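Local structure of malate dehydrogenase (3FI9) at residues H121-F126 with I245-A250. The protein probably catalyses the NAD-dependent interconversion of malate and oxaloacetate. Sequence-based numbering, arbitrary orientation.
Sequences HVIIIF and IEMIRA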
ATOM      1  N   HIS A 121       1.572  -1.865 -23.174  1.00 17.55           N
ATOM      2  CA  HIS A 121       1.862  -0.548 -22.575  1.00 16.99           C
ATOM      3  C   HIS A 121       2.981  -0.564 -21.574  1.00 15.70           C
ATOM      4  O   HIS A 121       3.127  -1.512 -20.811  1.00 15.12           O
ATOM      5  CB  HIS A 121       0.602   0.020 -21.879  1.00 15.80           C
ATOM      6  CG  HIS A 121       0.630   1.508 -21.747  1.00 17.45           C
ATOM      7  ND1 HIS A 121       0.201   2.336 -22.760  1.00 14.16           N
ATOM      8  CD2 HIS A 121       1.073   2.320 -20.746  1.00 19.19           C
ATOM      9  CE1 HIS A 121       0.380   3.597 -22.397  1.00 18.59           C
ATOM     10  NE2 HIS A 121       0.926   3.616 -21.189  1.00 17.29           N
ATOM     11  N   VAL A 122       3.744   0.530 -21.513  1.00 15.22           N
ATOM     12  CA  VAL A 122       4.870   0.584 -20.632  1.00 15.91           C
ATOM     13  C   VAL A 122       4.847   1.956 -19.976  1.00 15.48           C
ATOM     14  O   VAL A 122       4.639   2.950 -20.666  1.00 14.56           O
ATOM     15  CB  VAL A 122       6.222   0.490 -21.421  1.00 16.54           C
ATOM     16  CG1 VAL A 122       7.385   0.609 -20.446  1.00 16.70           C
ATOM     17  CG2 VAL A 122       6.275  -0.810 -22.183  1.00 16.60           C
ATOM     18  N   ILE A 123       5.068   1.973 -18.668  1.00 15.58           N
ATOM     19  CA  ILE A 123       5.134   3.216 -17.874  1.00 15.36           C
ATOM     20  C   ILE A 123       6.467   3.333 -17.167  1.00 15.32           C
ATOM     21  O   ILE A 123       6.903   2.422 -16.420  1.00 15.02           O
ATOM     22  CB  ILE A 123       3.960   3.291 -16.843  1.00 15.02           C
ATOM     23  CG1 ILE A 123       2.598   3.042 -17.562  1.00 14.48           C
ATOM     24  CG2 ILE A 123       4.042   4.637 -16.057  1.00 14.91           C
ATOM     25  CD1 ILE A 123       1.352   3.088 -16.626  1.00 18.43           C
ATOM     26  N   ILE A 124       7.121   4.483 -17.370  1.00 16.32           N
ATOM     27  CA  ILE A 124       8.433   4.712 -16.848  1.00 16.56           C
ATOM     28  C   ILE A 124       8.296   5.789 -15.767  1.00 18.05           C
ATOM     29  O   ILE A 124       7.706   6.842 -16.041  1.00 18.08           O
ATOM     30  CB  ILE A 124       9.332   5.233 -17.967  1.00 16.63           C
ATOM     31  CG1 ILE A 124       9.422   4.227 -19.146  1.00 17.09           C
ATOM     32  CG2 ILE A 124      10.710   5.572 -17.391  1.00 18.04           C
ATOM     33  CD1 ILE A 124      10.006   2.888 -18.718  1.00 20.49           C
ATOM     34  N   ILE A 125       8.801   5.559 -14.554  1.00 17.84           N
ATOM     35  CA  ILE A 125       8.578   6.585 -13.529  1.00 20.32           C
ATOM     36  C   ILE A 125       9.856   7.176 -12.933  1.00 21.51           C
ATOM     37  O   ILE A 125       9.803   8.194 -12.230  1.00 22.72           O
ATOM     38  CB  ILE A 125       7.636   6.104 -12.395  1.00 20.46           C
ATOM     39  CG1 ILE A 125       8.405   5.339 -11.314  1.00 22.60           C
ATOM     40  CG2 ILE A 125       6.382   5.376 -13.005  1.00 20.61           C
ATOM     41  CD1 ILE A 125       7.715   5.428  -9.950  1.00 24.26           C
ATOM     42  N   PHE A 126      10.990   6.594 -13.275  1.00 21.07           N
ATOM     43  CA  PHE A 126      12.257   7.068 -12.779  1.00 22.19           C
ATOM     44  C   PHE A 126      12.759   8.304 -13.549  1.00 23.24           C
ATOM     45  O   PHE A 126      12.532   8.472 -14.754  1.00 22.82           O
ATOM     46  CB  PHE A 126      13.300   5.941 -12.655  1.00 21.51           C
ATOM     47  CG  PHE A 126      13.657   5.251 -13.963  1.00 21.08           C
ATOM     48  CD1 PHE A 126      14.715   5.711 -14.748  1.00 19.63           C
ATOM     49  CD2 PHE A 126      12.986   4.117 -14.365  1.00 18.34           C
ATOM     50  CE1 PHE A 126      15.072   5.038 -15.929  1.00 19.15           C
ATOM     51  CE2 PHE A 126      13.332   3.440 -15.550  1.00 19.69           C
ATOM     52  CZ  PHE A 126      14.374   3.921 -16.343  1.00 21.80           C
ATOM     53  N   ILE A 245       0.185   2.980 -10.663  1.00 15.29           N
ATOM     54  CA  ILE A 245      -0.636   1.772 -10.856  1.00 15.89           C
ATOM     55  C   ILE A 245      -2.051   2.115 -11.337  1.00 15.26           C
ATOM     56  O   ILE A 245      -2.658   1.331 -12.102  1.00 14.47           O
ATOM     57  CB  ILE A 245      -0.645   0.828  -9.649  1.00 15.04           C
ATOM     58  CG1 ILE A 245       0.825   0.537  -9.223  1.00 16.15           C
ATOM     59  CG2 ILE A 245      -1.437  -0.488 -10.010  1.00 15.15           C
ATOM     60  CD1 ILE A 245       1.785  -0.077 -10.319  1.00 19.11           C
ATOM     61  N   GLU A 246      -2.588   3.264 -10.918  1.00 14.33           N
ATOM     62  CA  GLU A 246      -3.856   3.694 -11.519  1.00 14.31           C
ATOM     63  C   GLU A 246      -3.649   3.873 -12.992  1.00 13.86           C
ATOM     64  O   GLU A 246      -4.569   3.574 -13.774  1.00 13.56           O
ATOM     65  CB  GLU A 246      -4.345   5.058 -11.009  1.00 13.30           C
ATOM     66  CG  GLU A 246      -4.868   5.127  -9.633  1.00 19.82           C
ATOM     67  CD  GLU A 246      -5.353   6.552  -9.289  1.00 24.46           C
ATOM     68  OE1 GLU A 246      -6.548   6.711  -9.060  1.00 29.80           O
ATOM     69  OE2 GLU A 246      -4.556   7.504  -9.253  1.00 23.78           O
ATOM     70  N   MET A 247      -2.481   4.414 -13.397  1.00 13.00           N
ATOM     71  CA  MET A 247      -2.219   4.559 -14.864  1.00 13.62           C
ATOM     72  C   MET A 247      -2.248   3.208 -15.601  1.00 14.32           C
ATOM     73  O   MET A 247      -2.901   3.110 -16.676  1.00 14.73           O
ATOM     74  CB  MET A 247      -0.879   5.277 -15.166  1.00 13.42           C
ATOM     75  CG  MET A 247      -0.745   6.659 -14.469  1.00 13.59           C
ATOM     76  SD  MET A 247       0.890   7.376 -14.720  1.00  6.06           S
ATOM     77  CE  MET A 247       1.017   7.465 -16.474  1.00  9.48           C
ATOM     78  N   ILE A 248      -1.517   2.206 -15.102  1.00 14.13           N
ATOM     79  CA  ILE A 248      -1.486   0.909 -15.810  1.00 15.96           C
ATOM     80  C   ILE A 248      -2.890   0.228 -15.775  1.00 16.65           C
ATOM     81  O   ILE A 248      -3.330  -0.424 -16.732  1.00 17.63           O
ATOM     82  CB  ILE A 248      -0.368  -0.039 -15.285  1.00 16.47           C
ATOM     83  CG1 ILE A 248       0.051  -1.003 -16.405  1.00 16.21           C
ATOM     84  CG2 ILE A 248      -0.789  -0.801 -13.966  1.00 13.65           C
ATOM     85  CD1 ILE A 248       0.768  -0.312 -17.579  1.00 17.58           C
ATOM     86  N   ARG A 249      -3.620   0.413 -14.691  1.00 17.57           N
ATOM     87  CA  ARG A 249      -5.014  -0.040 -14.705  1.00 18.37           C
ATOM     88  C   ARG A 249      -5.829   0.531 -15.889  1.00 19.24           C
ATOM     89  O   ARG A 249      -6.577  -0.199 -16.538  1.00 19.59           O
ATOM     90  CB  ARG A 249      -5.723   0.250 -13.398  1.00 17.65           C
ATOM     91  CG  ARG A 249      -7.224  -0.077 -13.488  1.00 19.54           C
ATOM     92  CD  ARG A 249      -7.837  -0.051 -12.119  1.00 19.04           C
ATOM     93  NE  ARG A 249      -7.925   1.303 -11.588  1.00 21.41           N
ATOM     94  CZ  ARG A 249      -8.400   1.576 -10.366  1.00 26.12           C
ATOM     95  NH1 ARG A 249      -8.858   0.592  -9.592  1.00 23.50           N
ATOM     96  NH2 ARG A 249      -8.464   2.824  -9.931  1.00 22.29           N
ATOM     97  N   ALA A 250      -5.681   1.825 -16.176  1.00 18.75           N
ATOM     98  CA  ALA A 250      -6.371   2.452 -17.307  1.00 19.15           C
ATOM     99  C   ALA A 250      -5.929   1.843 -18.627  1.00 18.59           C
ATOM    100  O   ALA A 250      -6.741   1.571 -19.501  1.00 19.43           O
ATOM    101  CB  ALA A 250      -6.095   3.984 -17.306  1.00 19.00           C
TER
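I123 points its CD1 methyl from the parallel, Rossmann part of the sheet, in the NAD-binding domain, into helix 238-251, which belongs to the alpha/beta C-terminal domain of this lactate/malate dehydrogenase fold. Strand 121-124 and the helical segment 245-250 run nearly antiparallel, at 166°, with their axes 9.3 Å apart. The strand lies between strands 77-82 and 147-150; its other face, through V122 and I124, packs on helix 94-115.

The contact is apolar and buried, and no hydrogen bond crosses it. The extended CG1-CD1 arm of I123 (chi2 180°) drives end-on between the roots of two consecutive helix residues. I123 CD1 lies 3.4 Å from M247 CB, tighter than usual for two carbons, and also rests against the backbone N of I248. The CE methyl of M247 makes a looser contact, 4.2 Å, with I123 CG2. The strand residue is thus touched at both branches by one methionine.

I248 reaches the strand with the end of its side chain. Its CG1 stands anti to the backbone N (chi1 -153°), and I248 CD1 comes to 3.6 Å from I123 CD1, crossing the isoleucine arm, where I248 CD1 also nears I123 CG1 (3.8 Å). The same I248 side chain also packs on Y79 and V81 of the adjacent strand 77-82, so it spans two strands of the sheet.

H121 adds the aromatic part of the interface. A hydrogen bond between H121 NE2 and OG1 of T148 on strand 147-150 holds the ring at its polar end, while I123 CG1 sits in the ring plane at its edge. The H121 and I248 side chains pass in opposite directions, leaving ring atom CD2 of H121 4.1 Å from CD1 of I248.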